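Local coordinates for protein 3-oxo-tetronate kinase (PDB 3DQQ) that probably catalyses the ATP-dependent phosphorylation of 3-oxo-tetronate to 3-oxo-tetronate 4-phosphate, as a four-carbon acid sugar kinase, at residues Y247-R252 / P396-L401; I354-V359 / R414-F419; I170-L175 / V198-N203. One frame throughout, in Å; residues are numbered along the deposited sequence.

Contact 1. Residues Y247-R252 / P396-L401; sequences YPLSGR and PVSLAL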
ATOM      1  N   TYR A 247     -14.408   9.220  29.714  1.00 38.77           N
ATOM      2  CA  TYR A 247     -15.713   8.796  29.198  1.00 38.30           C
ATOM      3  C   TYR A 247     -16.293   9.897  28.325  1.00 37.67           C
ATOM      4  O   TYR A 247     -16.230  11.050  28.672  1.00 37.20           O
ATOM      5  CB  TYR A 247     -16.709   8.504  30.317  1.00 36.49           C
ATOM      6  CG  TYR A 247     -17.896   7.721  29.805  1.00 36.50           C
ATOM      7  CD1 TYR A 247     -17.850   6.325  29.737  1.00 33.59           C
ATOM      8  CD2 TYR A 247     -19.022   8.365  29.325  1.00 32.44           C
ATOM      9  CE1 TYR A 247     -18.884   5.605  29.258  1.00 32.86           C
ATOM     10  CE2 TYR A 247     -20.067   7.650  28.847  1.00 33.31           C
ATOM     11  CZ  TYR A 247     -19.996   6.261  28.815  1.00 33.69           C
ATOM     12  OH  TYR A 247     -21.046   5.520  28.313  1.00 35.27           O
ATOM     13  N   PRO A 248     -16.844   9.537  27.179  1.00 38.01           N
ATOM     14  CA  PRO A 248     -17.234  10.560  26.235  1.00 38.77           C
ATOM     15  C   PRO A 248     -18.408  11.407  26.667  1.00 39.01           C
ATOM     16  O   PRO A 248     -19.285  10.916  27.345  1.00 38.82           O
ATOM     17  CB  PRO A 248     -17.581   9.760  24.972  1.00 38.76           C
ATOM     18  CG  PRO A 248     -17.835   8.406  25.412  1.00 38.26           C
ATOM     19  CD  PRO A 248     -17.060   8.185  26.649  1.00 38.15           C
ATOM     20  N   LEU A 249     -18.393  12.669  26.244  1.00 39.94           N
ATOM     21  CA  LEU A 249     -19.424  13.673  26.557  1.00 40.60           C
ATOM     22  C   LEU A 249     -20.734  13.455  25.813  1.00 41.19           C
ATOM     23  O   LEU A 249     -20.781  12.724  24.856  1.00 42.34           O
ATOM     24  CB  LEU A 249     -18.920  15.057  26.139  1.00 40.54           C
ATOM     25  CG  LEU A 249     -17.619  15.576  26.736  1.00 40.02           C
ATOM     26  CD1 LEU A 249     -17.254  16.903  26.106  1.00 39.19           C
ATOM     27  CD2 LEU A 249     -17.833  15.732  28.192  1.00 37.93           C
ATOM     28  N   SER A 250     -21.781  14.140  26.231  1.00 42.06           N
ATOM     29  CA  SER A 250     -23.041  14.161  25.495  1.00 42.72           C
ATOM     30  C   SER A 250     -23.009  15.067  24.291  1.00 42.73           C
ATOM     31  O   SER A 250     -22.315  16.076  24.274  1.00 43.90           O
ATOM     32  CB  SER A 250     -24.175  14.659  26.377  1.00 43.13           C
ATOM     33  OG  SER A 250     -24.765  13.543  27.022  1.00 46.49           O
ATOM     34  N   GLY A 251     -23.808  14.727  23.296  1.00 41.82           N
ATOM     35  CA  GLY A 251     -23.919  15.563  22.132  1.00 41.43           C
ATOM     36  C   GLY A 251     -23.759  14.771  20.874  1.00 40.86           C
ATOM     37  O   GLY A 251     -23.377  13.608  20.906  1.00 40.48           O
ATOM     38  N   ARG A 252     -24.036  15.412  19.755  1.00 41.07           N
ATOM     39  CA  ARG A 252     -24.026  14.703  18.507  1.00 40.12           C
ATOM     40  C   ARG A 252     -22.583  14.302  18.121  1.00 39.12           C
ATOM     41  O   ARG A 252     -21.604  14.938  18.537  1.00 38.18           O
ATOM     42  CB  ARG A 252     -24.741  15.516  17.424  1.00 41.35           C
ATOM     43  CG  ARG A 252     -24.576  14.901  15.985  1.00 45.11           C
ATOM     44  CD  ARG A 252     -25.660  13.863  15.557  1.00 52.72           C
ATOM     45  NE  ARG A 252     -26.197  14.217  14.231  1.00 55.75           N
ATOM     46  CZ  ARG A 252     -26.837  15.373  13.929  1.00 57.84           C
ATOM     47  NH1 ARG A 252     -27.053  16.351  14.840  1.00 57.38           N
ATOM     48  NH2 ARG A 252     -27.266  15.566  12.687  1.00 58.03           N
ATOM     49  N   PRO A 396     -14.606  21.288  24.959  1.00 40.66           N
ATOM     50  CA  PRO A 396     -15.565  20.246  25.347  1.00 40.14           C
ATOM     51  C   PRO A 396     -15.833  19.308  24.162  1.00 39.96           C
ATOM     52  O   PRO A 396     -16.891  19.369  23.536  1.00 40.41           O
ATOM     53  CB  PRO A 396     -16.801  21.053  25.703  1.00 40.23           C
ATOM     54  CG  PRO A 396     -16.723  22.255  24.751  1.00 40.26           C
ATOM     55  CD  PRO A 396     -15.265  22.530  24.515  1.00 40.83           C
ATOM     56  N   VAL A 397     -14.859  18.452  23.868  1.00 39.08           N
ATOM     57  CA  VAL A 397     -14.859  17.629  22.694  1.00 38.09           C
ATOM     58  C   VAL A 397     -14.341  16.261  23.080  1.00 37.31           C
ATOM     59  O   VAL A 397     -13.463  16.161  23.898  1.00 36.36           O
ATOM     60  CB  VAL A 397     -13.945  18.294  21.663  1.00 38.48           C
ATOM     61  CG1 VAL A 397     -13.496  17.316  20.582  1.00 38.17           C
ATOM     62  CG2 VAL A 397     -14.650  19.510  21.064  1.00 37.52           C
ATOM     63  N   SER A 398     -14.894  15.211  22.486  1.00 37.17           N
ATOM     64  CA  SER A 398     -14.489  13.844  22.746  1.00 37.25           C
ATOM     65  C   SER A 398     -14.064  13.244  21.430  1.00 37.44           C
ATOM     66  O   SER A 398     -14.715  13.479  20.409  1.00 37.61           O
ATOM     67  CB  SER A 398     -15.649  13.022  23.287  1.00 37.32           C
ATOM     68  OG  SER A 398     -16.089  13.482  24.549  1.00 38.58           O
ATOM     69  N   LEU A 399     -12.992  12.456  21.451  1.00 37.37           N
ATOM     70  CA  LEU A 399     -12.379  11.941  20.235  1.00 37.41           C
ATOM     71  C   LEU A 399     -12.205  10.438  20.369  1.00 37.47           C
ATOM     72  O   LEU A 399     -11.900   9.953  21.454  1.00 37.93           O
ATOM     73  CB  LEU A 399     -11.003  12.574  20.086  1.00 37.60           C
ATOM     74  CG  LEU A 399     -10.791  13.932  19.408  1.00 37.53           C
ATOM     75  CD1 LEU A 399     -11.850  14.895  19.726  1.00 39.47           C
ATOM     76  CD2 LEU A 399      -9.470  14.505  19.838  1.00 37.23           C
ATOM     77  N   ALA A 400     -12.413   9.693  19.298  1.00 37.36           N
ATOM     78  CA  ALA A 400     -11.977   8.307  19.256  1.00 38.22           C
ATOM     79  C   ALA A 400     -11.151   8.174  17.997  1.00 38.78           C
ATOM     80  O   ALA A 400     -11.701   8.154  16.914  1.00 39.52           O
ATOM     81  CB  ALA A 400     -13.141   7.391  19.232  1.00 37.47           C
ATOM     82  N   LEU A 401      -9.835   8.153  18.145  1.00 39.82           N
ATOM     83  CA  LEU A 401      -8.898   8.206  17.033  1.00 41.04           C
ATOM     84  C   LEU A 401      -8.329   6.839  16.725  1.00 42.19           C
ATOM     85  O   LEU A 401      -7.647   6.273  17.514  1.00 42.76           O
ATOM     86  CB  LEU A 401      -7.748   9.163  17.338  1.00 40.09           C
ATOM     87  CG  LEU A 401      -8.174  10.514  17.917  1.00 39.69           C
ATOM     88  CD1 LEU A 401      -6.946  11.355  18.167  1.00 37.98           C
ATOM     89  CD2 LEU A 401      -9.161  11.235  17.026  1.00 36.03           C
TER
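One hydrogen bond carries the polar part of this contact. The backbone N of Leu249, in the loop that leads into strand 253-257, donates to OG of Ser398 at 3.0 Å, and the bond is practically straight (179° at the hydrogen). Ser398 opens strand 398-402 and directs its CB at the loop. Its hydroxyl stands anti to its own carbonyl carbon (chi1 -65°), which brings OG up against the peptide between Pro248 and Leu249. The same hydroxyl is hydrogen-bonded to OD1 of Asn391 on strand 387-392, and ND2 of that asparagine holds the carbonyl of Tyr247. Asn391 and Ser398 thus grip the loop at points two residues apart.

Apolar contact lies beside this bond. Leu249 leans over Ser398, its CG 3.4 Å from Ser398 OG, and continues past it to the loop end of the strand. Its CG is anti to the carbonyl carbon (chi1 -58°) and CD1 extends onward. CD1 thereby lies against the backbone of Pro396, 3.4 Å from the Pro396 C, and reaches that proline's ring at CB, 4.2 Å away. On the other flank Pro248 approaches with its ring side, Pro248 CB lying 4.0 Å from Ser398 OG. Trp389 touches both Pro248 and Ser398 from the neighbouring strand.

A loop-carbonyl bond extends the join: the carbonyl of Gly251 takes up NH2 of Arg356. Chemically, a buried serine hydroxyl engaged by both a loop amide and an asparagine side chain fixes where the loop crosses the strand end, and Leu249 covers the adjacent backbone with hydrocarbon. The join is therefore directional at its centre and apolar toward the more exposed Pro396.

Contact 2. Residues I354-V359 / R414-F419; sequences ITRFIV and RAQREF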
ATOM      1  N   ILE A 354     -21.121  19.785  17.022  1.00 35.55           N
ATOM      2  CA  ILE A 354     -20.673  18.390  17.124  1.00 35.66           C
ATOM      3  C   ILE A 354     -19.732  18.325  18.314  1.00 35.57           C
ATOM      4  O   ILE A 354     -18.986  19.261  18.577  1.00 35.19           O
ATOM      5  CB  ILE A 354     -19.970  17.836  15.871  1.00 35.25           C
ATOM      6  CG1 ILE A 354     -20.934  17.879  14.691  1.00 35.47           C
ATOM      7  CG2 ILE A 354     -19.507  16.397  16.107  1.00 34.61           C
ATOM      8  CD1 ILE A 354     -22.270  17.277  14.978  1.00 34.07           C
ATOM      9  N   THR A 355     -19.828  17.224  19.045  1.00 35.75           N
ATOM     10  CA  THR A 355     -19.175  17.074  20.325  1.00 35.95           C
ATOM     11  C   THR A 355     -18.291  15.806  20.386  1.00 35.50           C
ATOM     12  O   THR A 355     -17.324  15.788  21.111  1.00 36.04           O
ATOM     13  CB  THR A 355     -20.256  17.092  21.449  1.00 36.22           C
ATOM     14  OG1 THR A 355     -19.659  17.504  22.662  1.00 38.90           O
ATOM     15  CG2 THR A 355     -20.829  15.740  21.689  1.00 37.39           C
ATOM     16  N   ARG A 356     -18.630  14.779  19.607  1.00 34.84           N
ATOM     17  CA  ARG A 356     -17.905  13.533  19.532  1.00 34.24           C
ATOM     18  C   ARG A 356     -17.408  13.258  18.121  1.00 33.68           C
ATOM     19  O   ARG A 356     -18.191  13.198  17.203  1.00 32.98           O
ATOM     20  CB  ARG A 356     -18.835  12.408  19.925  1.00 33.90           C
ATOM     21  CG  ARG A 356     -19.086  12.350  21.411  1.00 35.96           C
ATOM     22  CD  ARG A 356     -19.881  11.113  21.799  1.00 35.24           C
ATOM     23  NE  ARG A 356     -21.252  11.325  21.379  1.00 36.81           N
ATOM     24  CZ  ARG A 356     -22.116  10.375  21.045  1.00 35.89           C
ATOM     25  NH1 ARG A 356     -21.807   9.083  21.089  1.00 36.23           N
ATOM     26  NH2 ARG A 356     -23.326  10.736  20.691  1.00 34.72           N
ATOM     27  N   PHE A 357     -16.109  13.039  17.963  1.00 33.40           N
ATOM     28  CA  PHE A 357     -15.510  12.841  16.663  1.00 32.93           C
ATOM     29  C   PHE A 357     -14.860  11.467  16.588  1.00 33.05           C
ATOM     30  O   PHE A 357     -13.881  11.195  17.279  1.00 33.52           O
ATOM     31  CB  PHE A 357     -14.438  13.874  16.451  1.00 33.04           C
ATOM     32  CG  PHE A 357     -14.950  15.249  16.236  1.00 33.15           C
ATOM     33  CD1 PHE A 357     -14.900  15.834  14.986  1.00 33.86           C
ATOM     34  CD2 PHE A 357     -15.481  15.983  17.279  1.00 34.46           C
ATOM     35  CE1 PHE A 357     -15.382  17.140  14.784  1.00 34.16           C
ATOM     36  CE2 PHE A 357     -15.960  17.282  17.076  1.00 34.31           C
ATOM     37  CZ  PHE A 357     -15.904  17.853  15.831  1.00 33.89           C
ATOM     38  N   ILE A 358     -15.401  10.602  15.743  1.00 32.75           N
ATOM     39  CA  ILE A 358     -14.858   9.286  15.539  1.00 32.99           C
ATOM     40  C   ILE A 358     -14.024   9.384  14.259  1.00 33.19           C
ATOM     41  O   ILE A 358     -14.555   9.627  13.200  1.00 32.76           O
ATOM     42  CB  ILE A 358     -16.006   8.251  15.431  1.00 33.12           C
ATOM     43  CG1 ILE A 358     -16.879   8.320  16.691  1.00 32.78           C
ATOM     44  CG2 ILE A 358     -15.462   6.827  15.198  1.00 32.53           C
ATOM     45  CD1 ILE A 358     -18.226   7.588  16.593  1.00 32.19           C
ATOM     46  N   VAL A 359     -12.713   9.239  14.363  1.00 33.52           N
ATOM     47  CA  VAL A 359     -11.851   9.532  13.229  1.00 34.15           C
ATOM     48  C   VAL A 359     -11.029   8.289  12.868  1.00 35.35           C
ATOM     49  O   VAL A 359     -10.445   7.646  13.746  1.00 35.29           O
ATOM     50  CB  VAL A 359     -10.921  10.713  13.550  1.00 33.85           C
ATOM     51  CG1 VAL A 359     -10.047  11.058  12.355  1.00 33.31           C
ATOM     52  CG2 VAL A 359     -11.745  11.909  14.014  1.00 32.56           C
ATOM     53  N   ARG A 414     -19.817   0.472  17.428  1.00 46.45           N
ATOM     54  CA  ARG A 414     -19.554   0.169  18.832  1.00 47.24           C
ATOM     55  C   ARG A 414     -19.160   1.416  19.559  1.00 46.40           C
ATOM     56  O   ARG A 414     -19.666   1.660  20.645  1.00 46.15           O
ATOM     57  CB  ARG A 414     -18.508  -0.933  18.999  1.00 47.41           C
ATOM     58  CG  ARG A 414     -19.026  -2.258  18.353  1.00 50.84           C
ATOM     59  CD  ARG A 414     -18.268  -3.539  18.758  1.00 52.03           C
ATOM     60  NE  ARG A 414     -16.819  -3.325  18.718  1.00 55.79           N
ATOM     61  CZ  ARG A 414     -16.070  -2.983  19.768  1.00 57.24           C
ATOM     62  NH1 ARG A 414     -16.596  -2.813  20.984  1.00 57.22           N
ATOM     63  NH2 ARG A 414     -14.765  -2.818  19.586  1.00 59.00           N
ATOM     64  N   ALA A 415     -18.313   2.227  18.924  1.00 45.73           N
ATOM     65  CA  ALA A 415     -17.894   3.514  19.460  1.00 45.51           C
ATOM     66  C   ALA A 415     -19.058   4.313  20.038  1.00 45.20           C
ATOM     67  O   ALA A 415     -18.895   5.069  20.975  1.00 44.71           O
ATOM     68  CB  ALA A 415     -17.226   4.310  18.367  1.00 45.18           C
ATOM     69  N   GLN A 416     -20.237   4.139  19.456  1.00 45.28           N
ATOM     70  CA  GLN A 416     -21.406   4.896  19.833  1.00 45.41           C
ATOM     71  C   GLN A 416     -22.324   4.112  20.747  1.00 45.84           C
ATOM     72  O   GLN A 416     -22.802   4.627  21.735  1.00 45.30           O
ATOM     73  CB  GLN A 416     -22.172   5.281  18.571  1.00 44.98           C
ATOM     74  CG  GLN A 416     -21.596   6.456  17.817  1.00 44.20           C
ATOM     75  CD  GLN A 416     -22.276   6.702  16.478  1.00 44.11           C
ATOM     76  OE1 GLN A 416     -21.976   6.052  15.482  1.00 44.60           O
ATOM     77  NE2 GLN A 416     -23.175   7.652  16.452  1.00 41.42           N
ATOM     78  N   ARG A 417     -22.584   2.865  20.383  1.00 46.96           N
ATOM     79  CA  ARG A 417     -23.629   2.058  21.013  1.00 47.77           C
ATOM     80  C   ARG A 417     -23.225   1.525  22.371  1.00 48.25           C
ATOM     81  O   ARG A 417     -24.053   1.384  23.265  1.00 47.80           O
ATOM     82  CB  ARG A 417     -23.973   0.860  20.128  1.00 48.63           C
ATOM     83  CG  ARG A 417     -24.772   1.204  18.898  1.00 49.63           C
ATOM     84  CD  ARG A 417     -26.265   1.143  19.128  1.00 51.63           C
ATOM     85  NE  ARG A 417     -27.007   1.394  17.888  1.00 52.51           N
ATOM     86  CZ  ARG A 417     -27.086   0.535  16.862  1.00 53.44           C
ATOM     87  NH1 ARG A 417     -26.462  -0.656  16.867  1.00 53.01           N
ATOM     88  NH2 ARG A 417     -27.793   0.879  15.802  1.00 53.48           N
ATOM     89  N   GLU A 418     -21.948   1.203  22.521  1.00 48.92           N
ATOM     90  CA  GLU A 418     -21.445   0.763  23.812  1.00 49.45           C
ATOM     91  C   GLU A 418     -21.001   1.904  24.713  1.00 48.87           C
ATOM     92  O   GLU A 418     -20.363   1.657  25.711  1.00 49.27           O
ATOM     93  CB  GLU A 418     -20.332  -0.253  23.614  1.00 49.23           C
ATOM     94  CG  GLU A 418     -20.899  -1.545  23.054  1.00 51.43           C
ATOM     95  CD  GLU A 418     -19.869  -2.386  22.292  1.00 53.63           C
ATOM     96  OE1 GLU A 418     -18.670  -2.457  22.730  1.00 60.04           O
ATOM     97  OE2 GLU A 418     -20.268  -2.994  21.258  1.00 58.71           O
ATOM     98  N   PHE A 419     -21.343   3.144  24.388  1.00 48.60           N
ATOM     99  CA  PHE A 419     -20.973   4.250  25.237  1.00 48.85           C
ATOM    100  C   PHE A 419     -22.015   5.316  25.154  1.00 50.24           C
ATOM    101  O   PHE A 419     -21.992   6.132  24.286  1.00 50.46           O
ATOM    102  CB  PHE A 419     -19.626   4.800  24.815  1.00 47.73           C
ATOM    103  CG  PHE A 419     -18.549   3.790  24.851  1.00 46.40           C
ATOM    104  CD1 PHE A 419     -17.793   3.608  25.992  1.00 44.89           C
ATOM    105  CD2 PHE A 419     -18.322   2.970  23.763  1.00 45.19           C
ATOM    106  CE1 PHE A 419     -16.800   2.646  26.040  1.00 43.80           C
ATOM    107  CE2 PHE A 419     -17.336   1.998  23.809  1.00 45.23           C
ATOM    108  CZ  PHE A 419     -16.572   1.844  24.958  1.00 44.62           C
TER
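Arg414 starts the segment within the short helix 411-417 and does not touch segment 354-359. Its NH1 meets OE1 of Glu418 in a salt bridge of 2.7 Å, bent enough (128°) to be a weak hydrogen bond; Asp408 takes its NE in a second salt bridge. Ala415 is the first of this segment to touch the strand. Its CB points at the sheet and meets CD1 of Ile358 at 3.9 Å, while its carbonyl receives NE1 of Trp389. Gln416 follows, and its CG comes to 3.8 Å from that same Ile358 CD1, the two side chains crossing at about a right angle. The isoleucine thus presents its CD1 methyl to the Ala415 CB and the Gln416 CG. CG1 of Ile358 stands anti to its carbonyl carbon (chi1 -57°) and CD1 is extended (chi2 167°), which carries the tip across to the helix. Gln416 CG also lies 4.2 Å from NH1 of Arg356, a loose contact beside the aliphatic part of the glutamine.

Arg417 has its CB pointing away, and its NE forms a salt bridge with Glu308. Glu418 is the first residue to leave helical geometry, yet its N still bonds to the Arg414 O at 3.0 Å, completing the last turn. Phe419 then brings its carbonyl O to 4.4 Å from Arg356 NH1, too long for a hydrogen bond; the guanidinium finds a firmer partner through NH2 in the carbonyl of Gly251. The Phe419 ring heads away to an edge-to-face stack with Trp389.

Phe411 and Phe412 of the helix and Val255 of strand 253-257 also touch Ile358. This is helix-on-sheet packing of an alpha/beta domain, here the nucleotide-binding one, on a strand that runs directly toward the probable ATP-binding residues Gly361 to Thr364.

Contact 3. Residues I170-L175 / V198-N203; sequences IPAQTL and VLDALN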
ATOM      1  N   ILE A 170      17.969 -10.467  32.312  1.00 35.62           N
ATOM      2  CA  ILE A 170      17.351 -11.213  33.402  1.00 35.58           C
ATOM      3  C   ILE A 170      16.431 -12.219  32.733  1.00 36.00           C
ATOM      4  O   ILE A 170      15.430 -11.864  32.173  1.00 37.18           O
ATOM      5  CB  ILE A 170      16.522 -10.323  34.354  1.00 35.72           C
ATOM      6  CG1 ILE A 170      17.373  -9.191  34.915  1.00 36.17           C
ATOM      7  CG2 ILE A 170      15.931 -11.141  35.508  1.00 35.42           C
ATOM      8  CD1 ILE A 170      18.432  -9.613  35.814  1.00 35.99           C
ATOM      9  N   PRO A 171      16.763 -13.489  32.796  1.00 36.27           N
ATOM     10  CA  PRO A 171      15.916 -14.494  32.133  1.00 36.36           C
ATOM     11  C   PRO A 171      14.613 -14.848  32.853  1.00 36.39           C
ATOM     12  O   PRO A 171      14.522 -14.756  34.070  1.00 36.94           O
ATOM     13  CB  PRO A 171      16.818 -15.732  32.109  1.00 35.79           C
ATOM     14  CG  PRO A 171      17.717 -15.546  33.256  1.00 35.19           C
ATOM     15  CD  PRO A 171      17.902 -14.091  33.504  1.00 35.99           C
ATOM     16  N   ALA A 172      13.641 -15.314  32.079  1.00 36.92           N
ATOM     17  CA  ALA A 172      12.342 -15.807  32.584  1.00 36.63           C
ATOM     18  C   ALA A 172      12.466 -16.640  33.846  1.00 36.70           C
ATOM     19  O   ALA A 172      11.767 -16.431  34.843  1.00 36.95           O
ATOM     20  CB  ALA A 172      11.676 -16.605  31.525  1.00 35.78           C
ATOM     21  N   GLN A 173      13.390 -17.574  33.830  1.00 37.11           N
ATOM     22  CA  GLN A 173      13.576 -18.427  35.005  1.00 36.84           C
ATOM     23  C   GLN A 173      13.846 -17.663  36.299  1.00 37.13           C
ATOM     24  O   GLN A 173      13.421 -18.116  37.362  1.00 38.35           O
ATOM     25  CB  GLN A 173      14.692 -19.427  34.759  1.00 36.65           C
ATOM     26  CG  GLN A 173      14.295 -20.518  33.810  1.00 36.49           C
ATOM     27  CD  GLN A 173      14.575 -20.228  32.343  1.00 39.64           C
ATOM     28  OE1 GLN A 173      15.073 -19.142  31.976  1.00 40.83           O
ATOM     29  NE2 GLN A 173      14.252 -21.217  31.474  1.00 38.66           N
ATOM     30  N   THR A 174      14.555 -16.533  36.252  1.00 36.89           N
ATOM     31  CA  THR A 174      14.775 -15.748  37.480  1.00 36.93           C
ATOM     32  C   THR A 174      13.467 -15.096  37.956  1.00 37.21           C
ATOM     33  O   THR A 174      13.120 -15.109  39.124  1.00 36.35           O
ATOM     34  CB  THR A 174      15.800 -14.665  37.243  1.00 36.84           C
ATOM     35  OG1 THR A 174      17.025 -15.246  36.804  1.00 35.22           O
ATOM     36  CG2 THR A 174      16.042 -13.842  38.500  1.00 36.28           C
ATOM     37  N   LEU A 175      12.745 -14.506  37.023  1.00 38.39           N
ATOM     38  CA  LEU A 175      11.442 -13.939  37.317  1.00 39.03           C
ATOM     39  C   LEU A 175      10.594 -15.009  37.989  1.00 39.66           C
ATOM     40  O   LEU A 175       9.870 -14.739  38.932  1.00 39.52           O
ATOM     41  CB  LEU A 175      10.791 -13.478  36.010  1.00 38.80           C
ATOM     42  CG  LEU A 175      10.915 -12.024  35.552  1.00 38.72           C
ATOM     43  CD1 LEU A 175      12.095 -11.289  36.063  1.00 38.19           C
ATOM     44  CD2 LEU A 175      10.900 -11.991  34.060  1.00 39.31           C
ATOM     45  N   VAL A 198      18.131  -6.170  30.006  1.00 33.28           N
ATOM     46  CA  VAL A 198      16.933  -6.594  29.312  1.00 33.67           C
ATOM     47  C   VAL A 198      16.214  -7.572  30.208  1.00 34.96           C
ATOM     48  O   VAL A 198      16.830  -8.420  30.873  1.00 35.25           O
ATOM     49  CB  VAL A 198      17.245  -7.283  27.972  1.00 33.89           C
ATOM     50  CG1 VAL A 198      15.940  -7.822  27.295  1.00 32.21           C
ATOM     51  CG2 VAL A 198      17.925  -6.314  27.035  1.00 33.33           C
ATOM     52  N   LEU A 199      14.898  -7.452  30.234  1.00 35.92           N
ATOM     53  CA  LEU A 199      14.042  -8.279  31.105  1.00 36.34           C
ATOM     54  C   LEU A 199      13.132  -9.193  30.278  1.00 36.68           C
ATOM     55  O   LEU A 199      12.416  -8.728  29.382  1.00 36.20           O
ATOM     56  CB  LEU A 199      13.178  -7.353  31.957  1.00 36.35           C
ATOM     57  CG  LEU A 199      13.705  -6.859  33.300  1.00 36.76           C
ATOM     58  CD1 LEU A 199      15.168  -6.573  33.197  1.00 33.86           C
ATOM     59  CD2 LEU A 199      12.854  -5.641  33.763  1.00 36.13           C
ATOM     60  N   ASP A 200      13.158 -10.480  30.558  1.00 37.18           N
ATOM     61  CA  ASP A 200      12.320 -11.410  29.834  1.00 38.41           C
ATOM     62  C   ASP A 200      10.846 -11.290  30.223  1.00 38.12           C
ATOM     63  O   ASP A 200      10.517 -10.849  31.307  1.00 39.06           O
ATOM     64  CB  ASP A 200      12.770 -12.848  30.101  1.00 40.36           C
ATOM     65  CG  ASP A 200      14.100 -13.238  29.365  1.00 46.43           C
ATOM     66  OD1 ASP A 200      14.843 -12.337  28.851  1.00 54.00           O
ATOM     67  OD2 ASP A 200      14.405 -14.479  29.343  1.00 52.87           O
ATOM     68  N   ALA A 201       9.963 -11.683  29.318  1.00 37.72           N
ATOM     69  CA  ALA A 201       8.560 -11.861  29.621  1.00 37.78           C
ATOM     70  C   ALA A 201       7.931 -12.774  28.541  1.00 37.88           C
ATOM     71  O   ALA A 201       8.042 -12.527  27.351  1.00 36.47           O
ATOM     72  CB  ALA A 201       7.858 -10.544  29.678  1.00 37.07           C
ATOM     73  N   LEU A 202       7.306 -13.854  28.988  1.00 38.77           N
ATOM     74  CA  LEU A 202       6.539 -14.739  28.137  1.00 39.32           C
ATOM     75  C   LEU A 202       5.052 -14.575  28.385  1.00 40.06           C
ATOM     76  O   LEU A 202       4.236 -15.091  27.633  1.00 41.41           O
ATOM     77  CB  LEU A 202       6.930 -16.190  28.421  1.00 39.37           C
ATOM     78  CG  LEU A 202       8.444 -16.467  28.579  1.00 38.56           C
ATOM     79  CD1 LEU A 202       8.734 -17.980  28.885  1.00 33.49           C
ATOM     80  CD2 LEU A 202       9.224 -15.925  27.340  1.00 33.16           C
ATOM     81  N   ASN A 203       4.680 -13.874  29.437  1.00 40.56           N
ATOM     82  CA  ASN A 203       3.287 -13.832  29.849  1.00 40.54           C
ATOM     83  C   ASN A 203       3.092 -12.699  30.822  1.00 41.55           C
ATOM     84  O   ASN A 203       4.050 -12.171  31.387  1.00 41.27           O
ATOM     85  CB  ASN A 203       2.890 -15.150  30.512  1.00 39.42           C
ATOM     86  CG  ASN A 203       3.755 -15.482  31.674  1.00 39.97           C
ATOM     87  OD1 ASN A 203       3.958 -14.676  32.568  1.00 45.21           O
ATOM     88  ND2 ASN A 203       4.268 -16.670  31.695  1.00 41.29           N
TER
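Ile170 is bonded through both its backbone polar atoms. Its N donates to the Val198 O at 2.7 Å, and its O receives the Asp200 N at 3.1 Å, each donor lying nearly along the C=O axis. The two bonds straddle Leu199 and define a parallel bridge; Ile170 and Leu199 lie side by side on the same face of the sheet, CG1 of the first 3.8 Å from CD1 of the second.

Beyond the bridge the strand of Ile170 turns into helix 172-177 at the N-cap residue Pro171. OD2 of Asp200 accepts the first helical NH, that of Ala172, at 3.0 Å, from 41° above the carboxylate plane. The same oxygen takes the N of Gln127, and OD1 has a weak bond from the N of Gly128. This buried carboxylate is thus fed by backbone NH groups, which with the helix start would probably favour its charged form, though the Ile170 O, close to OD1 without bonding, works against this. The Asp200 O takes a weak bond from NE2 of Gln210, with Leu175 CD2 against it.

Two neighbouring parallel strands ending side by side, each passing into a helix, mark the alpha/beta fold of the sugar-binding N-terminal domain.

How the contacts relate
All three contacts are mainly buried, though contacts 1 and 3 reach an exposed residue at their margin. Contacts 1 and 2 are neighbours, their centres about 7 Å apart: strands 398-402 and 356-360 are adjacent, and Ser398 bonds through its backbone to Thr355 and Phe357. Arg356 and Trp389 serve both. Contact 3 lies across the chain's centre, about 40 Å from either (centre to centre), in the other domain. The chemistry follows position. A loop crossing a strand end is held across the segments by a serine hydroxyl in contact 1; a helix on the strand meets it mainly through hydrocarbon in contact 2; paired strand ends in contact 3 use backbone bonds and a carboxylate.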